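Local coordinates for tryptophanyl-tRNA synthetase (Aeropyrum pernix, PDB 3A04), which joins L-tryptophan to its cognate tRNA in an ATP-driven reaction that releases AMP and diphosphate, as a class I aminoacyl-tRNA synthetase, at residues S166-A171 with D230-V235; F159-L164 with V236-P241; G54-D59 with P220-T225. One frame throughout, in Å; residues are numbered along the deposited sequence. Where two conformers were deposited one is given.

The three contacts all belong to the surroundings of helix 219-231, which links strands 210-215 and 242-246 of the nucleotide-binding fold. Contacts 1 and 2 are neighbours, their centres about 8 Å apart, and are joined by the salt bridge from Arg-240 NH1 to Asp-230 OD1 (2.8 Å); both border the second subunit. Contact 3 lies deeper in the chain, about 18 Å from the centre of contact 1 and 16 Å from that of contact 2. Val-169 CG2 on Leu-224 CD1 (3.5 Å) and Pro-241 CG on Thr-225 CG2 (4.0 Å) connect it to the others. None of the six segments includes residues of the 'HIGH' or 'KMSKS' motifs or of the iron-sulfur pocket.

Contact 1 (S166-A171 with D230-V235); sequences SGKVTA and DRMAGV
Arg-231 of helix 219-231 reaches back to the loop and donates NH1 to Lys-168 O at 2.9 Å. The bond is fairly straight (161° at the hydrogen); the oxygen lies in the guanidinium plane, while the donor is tilted 20° from the carbonyl plane. With CG anti to the carbonyl carbon (chi1 -67°) and the chain extended from there to NE, the guanidinium is carried alongside the loop, and NH2 forms a salt bridge with Glu-173. Closer to the backbones the packing is apolar: the two CB atoms of Lys-168 and Arg-231 stand 4.1 Å apart, and Lys-168 CG rests 4.3 Å from Met-232 SD, whose side chain also packs on Leu-164. Beyond this the lysine leads to the wetter side, where its NZ reaches a water (3.2 Å) that donates to Arg-231 O. Shortened to an alanine, the Arg-231 side chain would probably leave Lys-168 O without this donor and Glu-173 without its charged mate. Through these two partners Arg-231 joins helix 219-231 to the start of helix 171-178. There Thr-170 is the N-cap, and Glu-173 OE1 accepting from Thr-170 N is consistent with a capping box, bound from outside by the arginine.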
ATOM      1  N   SER A 166      -7.544  -1.582   2.511  1.00 27.28           N
ATOM      2  CA  SER A 166      -7.068  -1.564   3.906  1.00 29.89           C
ATOM      3  C   SER A 166      -8.125  -1.074   4.888  1.00 31.39           C
ATOM      4  O   SER A 166      -8.043  -1.416   6.091  1.00 30.52           O
ATOM      5  CB  SER A 166      -5.803  -0.717   4.055  1.00 30.70           C
ATOM      6  OG  SER A 166      -6.113   0.662   3.935  1.00 31.10           O
ATOM      7  N   GLY A 167      -9.149  -0.387   4.379  1.00 31.94           N
ATOM      8  CA  GLY A 167     -10.261   0.049   5.253  1.00 34.80           C
ATOM      9  C   GLY A 167     -11.356  -1.014   5.431  1.00 36.14           C
ATOM     10  O   GLY A 167     -12.255  -0.846   6.263  1.00 36.60           O
ATOM     11  N   LYS A 168     -11.244  -2.128   4.715  1.00 33.06           N
ATOM     12  CA  LYS A 168     -12.352  -3.090   4.666  1.00 35.11           C
ATOM     13  C   LYS A 168     -12.015  -4.468   5.190  1.00 35.48           C
ATOM     14  O   LYS A 168     -12.685  -5.431   4.897  1.00 38.27           O
ATOM     15  CB  LYS A 168     -12.901  -3.181   3.250  1.00 32.84           C
ATOM     16  CG  LYS A 168     -13.385  -1.830   2.677  1.00 35.67           C
ATOM     17  CD  LYS A 168     -14.634  -1.375   3.461  1.00 39.54           C
ATOM     18  CE  LYS A 168     -15.312  -0.252   2.708  1.00 47.52           C
ATOM     19  NZ  LYS A 168     -16.473   0.234   3.542  1.00 49.49           N
ATOM     20  N   VAL A 169     -10.967  -4.564   5.971  1.00 35.74           N
ATOM     21  CA  VAL A 169     -10.627  -5.813   6.576  1.00 36.71           C
ATOM     22  C   VAL A 169     -10.080  -5.506   7.972  1.00 37.14           C
ATOM     23  O   VAL A 169      -9.462  -4.461   8.170  1.00 36.25           O
ATOM     24  CB  VAL A 169      -9.624  -6.575   5.650  1.00 38.51           C
ATOM     25  CG1 VAL A 169      -8.353  -5.767   5.421  1.00 37.07           C
ATOM     26  CG2 VAL A 169      -9.333  -7.979   6.208  1.00 42.72           C
ATOM     27  N   THR A 170     -10.326  -6.396   8.944  1.00 37.21           N
ATOM     28  CA  THR A 170      -9.769  -6.220  10.302  1.00 38.14           C
ATOM     29  C   THR A 170      -8.435  -6.963  10.481  1.00 37.37           C
ATOM     30  O   THR A 170      -8.110  -7.875   9.730  1.00 35.36           O
ATOM     31  CB  THR A 170     -10.792  -6.736  11.394  1.00 37.25           C
ATOM     32  OG1 THR A 170     -10.953  -8.140  11.219  1.00 39.62           O
ATOM     33  CG2 THR A 170     -12.132  -6.078  11.193  1.00 41.08           C
ATOM     34  N   ALA A 171      -7.676  -6.567  11.503  1.00 38.52           N
ATOM     35  CA  ALA A 171      -6.460  -7.285  11.896  1.00 40.13           C
ATOM     36  C   ALA A 171      -6.801  -8.764  12.200  1.00 40.75           C
ATOM     37  O   ALA A 171      -6.090  -9.669  11.772  1.00 40.09           O
ATOM     38  CB  ALA A 171      -5.775  -6.572  13.178  1.00 40.10           C
ATOM     39  N   ASP A 230     -17.081  -7.753  -2.423  1.00 33.32           N
ATOM     40  CA  ASP A 230     -18.456  -7.428  -1.932  1.00 34.60           C
ATOM     41  C   ASP A 230     -18.404  -6.114  -1.095  1.00 35.99           C
ATOM     42  O   ASP A 230     -19.303  -5.241  -1.194  1.00 36.40           O
ATOM     43  CB  ASP A 230     -18.895  -8.527  -0.965  1.00 32.19           C
ATOM     44  CG  ASP A 230     -19.213  -9.834  -1.635  1.00 33.05           C
ATOM     45  OD1 ASP A 230     -19.371  -9.943  -2.871  1.00 40.78           O
ATOM     46  OD2 ASP A 230     -19.387 -10.799  -0.882  1.00 36.13           O
ATOM     47  N   ARG A 231     -17.372  -5.999  -0.253  1.00 34.30           N
ATOM     48  CA  ARG A 231     -17.231  -4.820   0.651  1.00 34.20           C
ATOM     49  C   ARG A 231     -16.890  -3.528  -0.100  1.00 34.22           C
ATOM     50  O   ARG A 231     -17.094  -2.413   0.432  1.00 35.17           O
ATOM     51  CB  ARG A 231     -16.237  -5.089   1.768  1.00 33.25           C
ATOM     52  CG  ARG A 231     -16.732  -6.183   2.763  1.00 32.68           C
ATOM     53  CD  ARG A 231     -15.571  -6.611   3.648  1.00 30.96           C
ATOM     54  NE  ARG A 231     -15.936  -7.800   4.389  1.00 35.03           N
ATOM     55  CZ  ARG A 231     -15.199  -8.368   5.328  1.00 37.83           C
ATOM     56  NH1 ARG A 231     -13.990  -7.886   5.672  1.00 36.19           N
ATOM     57  NH2 ARG A 231     -15.685  -9.429   5.951  1.00 41.04           N
ATOM     58  N   MET A 232     -16.423  -3.635  -1.332  1.00 33.11           N
ATOM     59  CA  MET A 232     -16.194  -2.442  -2.130  1.00 31.94           C
ATOM     60  C   MET A 232     -17.451  -1.920  -2.826  1.00 32.58           C
ATOM     61  O   MET A 232     -17.382  -0.933  -3.525  1.00 30.52           O
ATOM     62  CB  MET A 232     -15.059  -2.650  -3.168  1.00 33.48           C
ATOM     63  CG  MET A 232     -13.650  -2.836  -2.464  1.00 31.71           C
ATOM     64  SD  MET A 232     -13.168  -1.323  -1.556  1.00 38.14           S
ATOM     65  CE  MET A 232     -12.825  -0.573  -3.092  1.00 32.53           C
ATOM     66  N   ALA A 233     -18.591  -2.619  -2.735  1.00 34.08           N
ATOM     67  CA  ALA A 233     -19.817  -2.117  -3.440  1.00 35.10           C
ATOM     68  C   ALA A 233     -20.121  -0.623  -3.142  1.00 35.29           C
ATOM     69  O   ALA A 233     -20.044  -0.220  -2.026  1.00 36.44           O
ATOM     70  CB  ALA A 233     -21.067  -3.023  -3.104  1.00 36.16           C
ATOM     71  N   GLY A 234     -20.388   0.201  -4.138  1.00 34.47           N
ATOM     72  CA  GLY A 234     -20.578   1.618  -3.876  1.00 36.66           C
ATOM     73  C   GLY A 234     -19.319   2.460  -4.114  1.00 37.85           C
ATOM     74  O   GLY A 234     -19.371   3.701  -4.231  1.00 38.70           O
ATOM     75  N   VAL A 235     -18.168   1.797  -4.149  1.00 35.35           N
ATOM     76  CA  VAL A 235     -16.906   2.461  -4.358  1.00 35.33           C
ATOM     77  C   VAL A 235     -16.347   2.051  -5.681  1.00 35.00           C
ATOM     78  O   VAL A 235     -16.059   2.896  -6.512  1.00 34.60           O
ATOM     79  CB  VAL A 235     -15.955   2.044  -3.221  1.00 37.38           C
ATOM     80  CG1 VAL A 235     -14.701   2.802  -3.282  1.00 36.16           C
ATOM     81  CG2 VAL A 235     -16.647   2.270  -1.936  1.00 35.56           C
TER
HETATM   82  O   HOH W   1     -18.517  -2.159   3.285  1.00 43.66           O

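Contact 2 (F159-L164 with V236-P241); sequences FRLIQL and VELERP
Leu-161 meets Val-236 and Leu-238 where helix 156-165 packs against the link from helix 219-231 to strand 242-246, the last part of a beta-alpha-beta crossover in the Rossmann-type catalytic domain of a class I synthetase. No hydrogen bond crosses the contact; two methyl-to-methyl approaches join the segments, and the nearest CA atoms, those of Leu-161 and Val-236, are 9.0 Å apart.

Followed outward, Leu-161 starts with a CB that is still 6.5 Å from Val-236 CG1. CG, set anti to the carbonyl carbon (chi1 -68°), shortens the gap to Val-236 CG1 to 5.5 Å without yet touching it. The branches then part. CD1 continues the chain, anti to CA, and stays 5.4 Å from Leu-238 CD1. CD2 does the touching, 4.0 Å from Val-236 CG1 and 4.4 Å from Leu-238 CD1. His-198 and Leu-201, from the loop that follows helix 183-197, also pack on this leucine, and Leu-201 reaches Val-236 as well.

The extended backbone of the linker puts Val-236 and Leu-238 on the same side, both with CB directed toward the helix. The side chains of Leu-161 and Val-236 run at about a right angle to each other. Leu-238 is backed by Ala-229 of helix 219-231, so the small apolar patch joins helix 156-165, the linker, helix 219-231 and the loop after helix 183-197.

Other residues of helix 156-165 serve the dimer: Gln-163 NE2 donates to Gln-151 O of the second subunit, and Arg-160 makes a cation-pi contact with Phe-372 of the second subunit. Within the patch, Val-236 CG1 and Leu-238 CD1 are themselves 3.9 Å apart, completing a nearly equilateral triangle of methyls with Leu-161 CD2.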
ATOM      1  N   PHE A 159      -2.869   0.160  -7.357  1.00 23.14           N
ATOM      2  CA  PHE A 159      -2.465   0.477  -6.015  1.00 22.88           C
ATOM      3  C   PHE A 159      -3.602   1.166  -5.232  1.00 24.68           C
ATOM      4  O   PHE A 159      -3.705   0.996  -4.061  1.00 26.33           O
ATOM      5  CB  PHE A 159      -1.138   1.354  -5.749  0.50  6.50           C
ATOM      6  CG  PHE A 159      -0.601   1.204  -4.325  0.50 19.89           C
ATOM      7  CD1 PHE A 159       0.055   0.068  -3.913  0.50 28.61           C
ATOM      8  CD2 PHE A 159      -0.747   2.211  -3.387  0.50 27.48           C
ATOM      9  CE1 PHE A 159       0.503  -0.040  -2.632  0.50 24.13           C
ATOM     10  CE2 PHE A 159      -0.261   2.055  -2.109  0.50 37.04           C
ATOM     11  CZ  PHE A 159       0.332   0.938  -1.767  0.50 16.46           C
ATOM     12  N   ARG A 160      -4.428   1.936  -5.898  1.00 23.98           N
ATOM     13  CA  ARG A 160      -5.574   2.524  -5.180  1.00 25.14           C
ATOM     14  C   ARG A 160      -6.464   1.432  -4.572  1.00 26.72           C
ATOM     15  O   ARG A 160      -7.021   1.595  -3.480  1.00 26.93           O
ATOM     16  CB  ARG A 160      -6.399   3.368  -6.143  1.00 25.46           C
ATOM     17  CG  ARG A 160      -7.478   4.193  -5.392  1.00 26.26           C
ATOM     18  CD  ARG A 160      -8.239   5.125  -6.378  1.00 23.34           C
ATOM     19  NE  ARG A 160      -7.389   5.968  -7.171  1.00 23.33           N
ATOM     20  CZ  ARG A 160      -7.578   6.221  -8.461  1.00 27.88           C
ATOM     21  NH1 ARG A 160      -8.592   5.676  -9.108  1.00 32.41           N
ATOM     22  NH2 ARG A 160      -6.756   7.038  -9.087  1.00 26.10           N
ATOM     23  N   LEU A 161      -6.598   0.264  -5.229  1.00 24.56           N
ATOM     24  CA  LEU A 161      -7.409  -0.726  -4.576  1.00 26.11           C
ATOM     25  C   LEU A 161      -6.810  -1.159  -3.264  1.00 25.77           C
ATOM     26  O   LEU A 161      -7.551  -1.504  -2.341  1.00 24.52           O
ATOM     27  CB  LEU A 161      -7.552  -2.032  -5.481  1.00 25.41           C
ATOM     28  CG  LEU A 161      -8.380  -1.845  -6.777  1.00 27.09           C
ATOM     29  CD1 LEU A 161      -8.209  -3.122  -7.643  1.00 30.11           C
ATOM     30  CD2 LEU A 161      -9.850  -1.642  -6.352  1.00 26.39           C
ATOM     31  N   ILE A 162      -5.474  -1.313  -3.265  1.00 24.39           N
ATOM     32  CA  ILE A 162      -4.794  -1.759  -2.085  1.00 25.71           C
ATOM     33  C   ILE A 162      -5.051  -0.741  -0.980  1.00 26.83           C
ATOM     34  O   ILE A 162      -5.357  -1.125   0.177  1.00 26.83           O
ATOM     35  CB  ILE A 162      -3.255  -1.902  -2.328  1.00 25.26           C
ATOM     36  CG1 ILE A 162      -2.974  -2.993  -3.419  1.00 26.07           C
ATOM     37  CG2 ILE A 162      -2.536  -2.266  -0.998  1.00 26.02           C
ATOM     38  CD1 ILE A 162      -1.476  -2.981  -3.899  1.00 25.67           C
ATOM     39  N   GLN A 163      -4.946   0.538  -1.321  1.00 24.19           N
ATOM     40  CA  GLN A 163      -5.223   1.583  -0.301  1.00 26.00           C
ATOM     41  C   GLN A 163      -6.674   1.555   0.236  1.00 27.66           C
ATOM     42  O   GLN A 163      -6.908   1.644   1.439  1.00 28.49           O
ATOM     43  CB  GLN A 163      -4.976   2.946  -0.872  1.00 26.44           C
ATOM     44  CG  GLN A 163      -3.533   3.225  -1.269  1.00 26.23           C
ATOM     45  CD  GLN A 163      -3.398   4.562  -2.029  1.00 27.59           C
ATOM     46  OE1 GLN A 163      -3.858   4.699  -3.185  1.00 30.39           O
ATOM     47  NE2 GLN A 163      -2.746   5.546  -1.389  1.00 27.39           N
ATOM     48  N   LEU A 164      -7.621   1.328  -0.639  1.00 27.54           N
ATOM     49  CA  LEU A 164      -9.020   1.316  -0.225  1.00 28.61           C
ATOM     50  C   LEU A 164      -9.354  -0.004   0.456  1.00 29.26           C
ATOM     51  O   LEU A 164     -10.144   0.018   1.382  1.00 30.49           O
ATOM     52  CB  LEU A 164      -9.939   1.550  -1.412  1.00 26.48           C
ATOM     53  CG  LEU A 164      -9.682   2.926  -2.106  1.00 31.40           C
ATOM     54  CD1 LEU A 164     -10.739   3.090  -3.232  1.00 34.77           C
ATOM     55  CD2 LEU A 164      -9.749   4.120  -1.185  1.00 30.85           C
ATOM     56  N   VAL A 236     -16.264   0.740  -5.908  1.00 35.03           N
ATOM     57  CA  VAL A 236     -15.955   0.303  -7.233  1.00 35.97           C
ATOM     58  C   VAL A 236     -16.612  -1.104  -7.318  1.00 34.61           C
ATOM     59  O   VAL A 236     -16.574  -1.927  -6.375  1.00 33.94           O
ATOM     60  CB  VAL A 236     -14.373   0.287  -7.493  1.00 38.64           C
ATOM     61  CG1 VAL A 236     -13.765  -0.734  -6.693  1.00 38.54           C
ATOM     62  CG2 VAL A 236     -14.063  -0.087  -8.950  1.00 39.89           C
ATOM     63  N   GLU A 237     -17.254  -1.358  -8.445  1.00 32.80           N
ATOM     64  CA  GLU A 237     -18.090  -2.552  -8.565  1.00 35.21           C
ATOM     65  C   GLU A 237     -17.184  -3.735  -9.050  1.00 35.12           C
ATOM     66  O   GLU A 237     -16.593  -3.687 -10.157  1.00 34.70           O
ATOM     67  CB  GLU A 237     -19.230  -2.261  -9.589  1.00 36.36           C
ATOM     68  CG  GLU A 237     -20.252  -1.139  -9.090  1.00 40.26           C
ATOM     69  CD  GLU A 237     -20.581  -1.212  -7.574  1.00 43.59           C
ATOM     70  OE1 GLU A 237     -21.227  -2.181  -7.136  1.00 46.44           O
ATOM     71  OE2 GLU A 237     -20.191  -0.284  -6.800  1.00 47.16           O
ATOM     72  N   LEU A 238     -17.056  -4.732  -8.206  1.00 32.13           N
ATOM     73  CA  LEU A 238     -16.165  -5.883  -8.446  1.00 32.61           C
ATOM     74  C   LEU A 238     -16.968  -7.139  -8.318  1.00 33.22           C
ATOM     75  O   LEU A 238     -17.830  -7.258  -7.460  1.00 35.37           O
ATOM     76  CB  LEU A 238     -15.025  -5.895  -7.430  1.00 30.73           C
ATOM     77  CG  LEU A 238     -14.111  -4.653  -7.461  1.00 32.77           C
ATOM     78  CD1 LEU A 238     -13.200  -4.557  -6.209  1.00 31.05           C
ATOM     79  CD2 LEU A 238     -13.279  -4.567  -8.797  1.00 29.48           C
ATOM     80  N   GLU A 239     -16.678  -8.097  -9.181  1.00 33.88           N
ATOM     81  CA  GLU A 239     -17.247  -9.418  -9.067  1.00 31.25           C
ATOM     82  C   GLU A 239     -16.334 -10.322  -8.195  1.00 31.98           C
ATOM     83  O   GLU A 239     -15.042 -10.229  -8.197  1.00 29.53           O
ATOM     84  CB  GLU A 239     -17.515 -10.003 -10.489  1.00 31.34           C
ATOM     85  CG  GLU A 239     -17.917 -11.577 -10.444  1.00 37.92           C
ATOM     86  CD  GLU A 239     -18.546 -12.185 -11.738  1.00 48.07           C
ATOM     87  OE1 GLU A 239     -19.653 -11.684 -12.058  1.00 51.07           O
ATOM     88  OE2 GLU A 239     -17.976 -13.181 -12.408  1.00 46.98           O
ATOM     89  N   ARG A 240     -16.983 -11.229  -7.464  1.00 29.51           N
ATOM     90  CA  ARG A 240     -16.270 -12.226  -6.680  1.00 31.29           C
ATOM     91  C   ARG A 240     -15.466 -13.160  -7.646  1.00 30.89           C
ATOM     92  O   ARG A 240     -16.005 -13.619  -8.648  1.00 30.24           O
ATOM     93  CB  ARG A 240     -17.286 -13.062  -5.876  1.00 30.17           C
ATOM     94  CG  ARG A 240     -17.848 -12.250  -4.682  1.00 30.80           C
ATOM     95  CD  ARG A 240     -18.818 -13.138  -3.798  1.00 31.41           C
ATOM     96  NE  ARG A 240     -19.995 -13.531  -4.558  1.00 38.91           N
ATOM     97  CZ  ARG A 240     -21.079 -12.776  -4.803  1.00 43.43           C
ATOM     98  NH1 ARG A 240     -21.202 -11.539  -4.282  1.00 39.31           N
ATOM     99  NH2 ARG A 240     -22.081 -13.291  -5.552  1.00 38.64           N
ATOM    100  N   PRO A 241     -14.160 -13.352  -7.397  1.00 29.48           N
ATOM    101  CA  PRO A 241     -13.430 -14.214  -8.367  1.00 28.92           C
ATOM    102  C   PRO A 241     -13.786 -15.686  -8.239  1.00 30.05           C
ATOM    103  O   PRO A 241     -13.992 -16.181  -7.140  1.00 29.59           O
ATOM    104  CB  PRO A 241     -11.952 -14.026  -7.969  1.00 28.72           C
ATOM    105  CG  PRO A 241     -12.046 -13.528  -6.440  1.00 28.63           C
ATOM    106  CD  PRO A 241     -13.264 -12.592  -6.525  1.00 27.61           C
TER

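Contact 3 (G54-D59 with P220-T225); sequences GHRDFD and PHLRLT
Strand 52-56 ends beside helix 219-231 with Arg-56 and Arg-223 as the nearest backbone pair, 10.4 Å between CA atoms, a gap spanned by the side chain of Arg-56, met from the helix by Leu-222 and Arg-223. The strand pairs antiparallel with strand 242-246, extending the otherwise parallel sheet of the Rossmann-type fold, and the helix is the one that crosses from strand 210-215 to 242-246.

Arg-56 sends CG anti to its own N (chi1 -179°), then bends at chi3, which brings the guanidinium over the first turns of the helix. NH2 comes within 3.6 Å of Leu-222 CG, and the leucine sits at the edge of the guanidinium group, approaching from the opposite direction. NH1 lies 3.8 Å from Arg-223 CG, met obliquely, so the aliphatic part of that arginine packs against the flat group. The two guanidinium planes stand 87° apart. Both groups are paired to one carboxylate: Asp-219 takes Arg-56 NH2 on OD1 and Arg-223 NH1 on OD2, which probably offsets the nearness of the two cations. Phe-24 O accepts from Arg-56 NH1, so this buried group has polar partners at both ends.

Past the strand, Asp-57 turns with a positive phi (69°), its OD2 bridging to Arg-226, and the chain enters helix 58-66, where Phe-58 N donates to His-55 ND1 at 3.1 Å, near the imidazole plane.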
ATOM      1  N   GLY A  54     -11.967 -29.500  -8.079  1.00 36.95           N
ATOM      2  CA  GLY A  54     -12.955 -28.602  -7.482  1.00 35.28           C
ATOM      3  C   GLY A  54     -13.074 -27.303  -8.249  1.00 35.93           C
ATOM      4  O   GLY A  54     -12.164 -26.945  -9.064  1.00 32.19           O
ATOM      5  N   HIS A  55     -14.184 -26.573  -8.001  1.00 34.32           N
ATOM      6  CA  HIS A  55     -14.286 -25.196  -8.545  1.00 35.10           C
ATOM      7  C   HIS A  55     -15.210 -24.397  -7.612  1.00 35.93           C
ATOM      8  O   HIS A  55     -15.990 -24.988  -6.836  1.00 33.95           O
ATOM      9  CB  HIS A  55     -14.863 -25.149  -9.966  1.00 34.61           C
ATOM     10  CG  HIS A  55     -16.365 -25.163  -9.981  1.00 37.41           C
ATOM     11  ND1 HIS A  55     -17.120 -24.018 -10.121  1.00 34.26           N
ATOM     12  CD2 HIS A  55     -17.255 -26.193  -9.844  1.00 41.86           C
ATOM     13  CE1 HIS A  55     -18.411 -24.333 -10.066  1.00 36.44           C
ATOM     14  NE2 HIS A  55     -18.519 -25.643  -9.886  1.00 36.56           N
ATOM     15  N   ARG A  56     -15.085 -23.078  -7.670  1.00 33.73           N
ATOM     16  CA  ARG A  56     -16.123 -22.219  -7.074  1.00 34.49           C
ATOM     17  C   ARG A  56     -16.416 -21.135  -8.090  1.00 33.32           C
ATOM     18  O   ARG A  56     -15.499 -20.406  -8.504  1.00 34.04           O
ATOM     19  CB  ARG A  56     -15.677 -21.666  -5.731  1.00 33.51           C
ATOM     20  CG  ARG A  56     -16.802 -20.745  -5.066  1.00 34.99           C
ATOM     21  CD  ARG A  56     -16.391 -20.401  -3.664  1.00 39.06           C
ATOM     22  NE  ARG A  56     -15.081 -19.701  -3.613  1.00 35.10           N
ATOM     23  CZ  ARG A  56     -14.165 -19.912  -2.680  1.00 37.47           C
ATOM     24  NH1 ARG A  56     -14.406 -20.742  -1.664  1.00 34.05           N
ATOM     25  NH2 ARG A  56     -12.987 -19.264  -2.727  1.00 33.24           N
ATOM     26  N   ASP A  57     -17.668 -21.074  -8.582  1.00 34.09           N
ATOM     27  CA  ASP A  57     -18.126 -20.032  -9.517  1.00 32.61           C
ATOM     28  C   ASP A  57     -17.530 -20.103 -10.922  1.00 33.65           C
ATOM     29  O   ASP A  57     -17.726 -19.185 -11.728  1.00 31.61           O
ATOM     30  CB  ASP A  57     -17.881 -18.613  -8.887  1.00 33.78           C
ATOM     31  CG  ASP A  57     -18.869 -18.283  -7.699  1.00 35.89           C
ATOM     32  OD1 ASP A  57     -19.855 -19.066  -7.512  1.00 37.86           O
ATOM     33  OD2 ASP A  57     -18.652 -17.251  -7.010  1.00 36.09           O
ATOM     34  N   PHE A  58     -16.757 -21.158 -11.255  1.00 34.34           N
ATOM     35  CA  PHE A  58     -16.231 -21.280 -12.663  1.00 32.04           C
ATOM     36  C   PHE A  58     -17.359 -21.427 -13.706  1.00 34.15           C
ATOM     37  O   PHE A  58     -17.239 -21.084 -14.912  1.00 32.17           O
ATOM     38  CB  PHE A  58     -15.226 -22.483 -12.720  1.00 32.98           C
ATOM     39  CG  PHE A  58     -14.382 -22.556 -13.991  1.00 32.68           C
ATOM     40  CD1 PHE A  58     -13.795 -21.414 -14.506  1.00 32.06           C
ATOM     41  CD2 PHE A  58     -14.210 -23.792 -14.668  1.00 34.66           C
ATOM     42  CE1 PHE A  58     -12.983 -21.468 -15.714  1.00 34.67           C
ATOM     43  CE2 PHE A  58     -13.462 -23.885 -15.848  1.00 32.70           C
ATOM     44  CZ  PHE A  58     -12.840 -22.738 -16.384  1.00 35.21           C
ATOM     45  N   ASP A  59     -18.491 -21.971 -13.271  1.00 35.46           N
ATOM     46  CA  ASP A  59     -19.733 -21.898 -14.100  1.00 38.14           C
ATOM     47  C   ASP A  59     -20.116 -20.499 -14.599  1.00 38.36           C
ATOM     48  O   ASP A  59     -20.384 -20.296 -15.804  1.00 37.47           O
ATOM     49  CB  ASP A  59     -20.914 -22.544 -13.365  1.00 39.48           C
ATOM     50  CG  ASP A  59     -21.198 -21.921 -12.004  1.00 43.08           C
ATOM     51  OD1 ASP A  59     -20.304 -21.369 -11.359  1.00 42.25           O
ATOM     52  OD2 ASP A  59     -22.355 -22.042 -11.538  1.00 46.74           O
ATOM     53  N   PRO A 220      -8.429 -19.803   2.001  1.00 34.82           N
ATOM     54  CA  PRO A 220      -8.744 -18.712   2.968  1.00 35.01           C
ATOM     55  C   PRO A 220      -8.446 -17.314   2.424  1.00 34.89           C
ATOM     56  O   PRO A 220      -9.292 -16.386   2.614  1.00 34.09           O
ATOM     57  CB  PRO A 220      -7.876 -19.003   4.160  1.00 33.95           C
ATOM     58  CG  PRO A 220      -7.784 -20.596   4.134  1.00 36.14           C
ATOM     59  CD  PRO A 220      -7.615 -20.863   2.627  1.00 35.55           C
ATOM     60  N   HIS A 221      -7.307 -17.163   1.744  1.00 32.76           N
ATOM     61  CA  HIS A 221      -7.029 -15.831   1.138  1.00 32.63           C
ATOM     62  C   HIS A 221      -7.996 -15.475   0.007  1.00 31.12           C
ATOM     63  O   HIS A 221      -8.421 -14.296  -0.185  1.00 31.62           O
ATOM     64  CB  HIS A 221      -5.556 -15.654   0.646  1.00 32.95           C
ATOM     65  CG  HIS A 221      -5.326 -14.279   0.107  1.00 34.28           C
ATOM     66  ND1 HIS A 221      -5.540 -13.947  -1.214  1.00 35.99           N
ATOM     67  CD2 HIS A 221      -5.052 -13.120   0.749  1.00 37.64           C
ATOM     68  CE1 HIS A 221      -5.374 -12.640  -1.368  1.00 35.86           C
ATOM     69  NE2 HIS A 221      -5.063 -12.123  -0.190  1.00 36.02           N
ATOM     70  N   LEU A 222      -8.334 -16.463  -0.803  1.00 29.78           N
ATOM     71  CA  LEU A 222      -9.324 -16.243  -1.856  1.00 29.58           C
ATOM     72  C   LEU A 222     -10.722 -15.818  -1.314  1.00 29.78           C
ATOM     73  O   LEU A 222     -11.427 -15.053  -1.915  1.00 26.19           O
ATOM     74  CB  LEU A 222      -9.488 -17.544  -2.590  1.00 32.08           C
ATOM     75  CG  LEU A 222     -10.076 -17.523  -3.967  1.00 39.83           C
ATOM     76  CD1 LEU A 222      -9.398 -16.422  -4.798  1.00 39.09           C
ATOM     77  CD2 LEU A 222      -9.716 -18.902  -4.586  1.00 40.10           C
ATOM     78  N   ARG A 223     -11.097 -16.319  -0.141  1.00 29.72           N
ATOM     79  CA  ARG A 223     -12.375 -15.981   0.416  1.00 31.02           C
ATOM     80  C   ARG A 223     -12.293 -14.553   0.945  1.00 30.01           C
ATOM     81  O   ARG A 223     -13.274 -13.803   0.888  1.00 30.83           O
ATOM     82  CB  ARG A 223     -12.704 -17.018   1.548  1.00 31.58           C
ATOM     83  CG  ARG A 223     -13.122 -18.383   0.962  1.00 33.60           C
ATOM     84  CD  ARG A 223     -13.851 -19.272   2.042  1.00 36.82           C
ATOM     85  NE  ARG A 223     -13.181 -19.250   3.347  1.00 36.13           N
ATOM     86  CZ  ARG A 223     -12.283 -20.156   3.746  1.00 38.45           C
ATOM     87  NH1 ARG A 223     -11.928 -21.126   2.934  1.00 37.93           N
ATOM     88  NH2 ARG A 223     -11.731 -20.107   4.948  1.00 36.14           N
ATOM     89  N   LEU A 224     -11.149 -14.178   1.510  1.00 30.73           N
ATOM     90  CA  LEU A 224     -11.012 -12.796   1.975  1.00 31.53           C
ATOM     91  C   LEU A 224     -11.094 -11.844   0.732  1.00 30.75           C
ATOM     92  O   LEU A 224     -11.734 -10.805   0.791  1.00 31.19           O
ATOM     93  CB  LEU A 224      -9.709 -12.558   2.743  1.00 31.98           C
ATOM     94  CG  LEU A 224      -9.362 -11.095   3.088  1.00 36.32           C
ATOM     95  CD1 LEU A 224     -10.419 -10.515   4.094  1.00 39.26           C
ATOM     96  CD2 LEU A 224      -7.910 -10.934   3.667  1.00 38.06           C
ATOM     97  N   THR A 225     -10.474 -12.229  -0.371  1.00 28.72           N
ATOM     98  CA  THR A 225     -10.569 -11.474  -1.674  1.00 27.79           C
ATOM     99  C   THR A 225     -12.017 -11.337  -2.137  1.00 29.07           C
ATOM    100  O   THR A 225     -12.431 -10.253  -2.566  1.00 28.22           O
ATOM    101  CB  THR A 225      -9.670 -12.152  -2.774  1.00 28.54           C
ATOM    102  OG1 THR A 225      -8.318 -12.152  -2.280  1.00 26.43           O
ATOM    103  CG2 THR A 225      -9.667 -11.385  -4.121  1.00 24.28           C
TER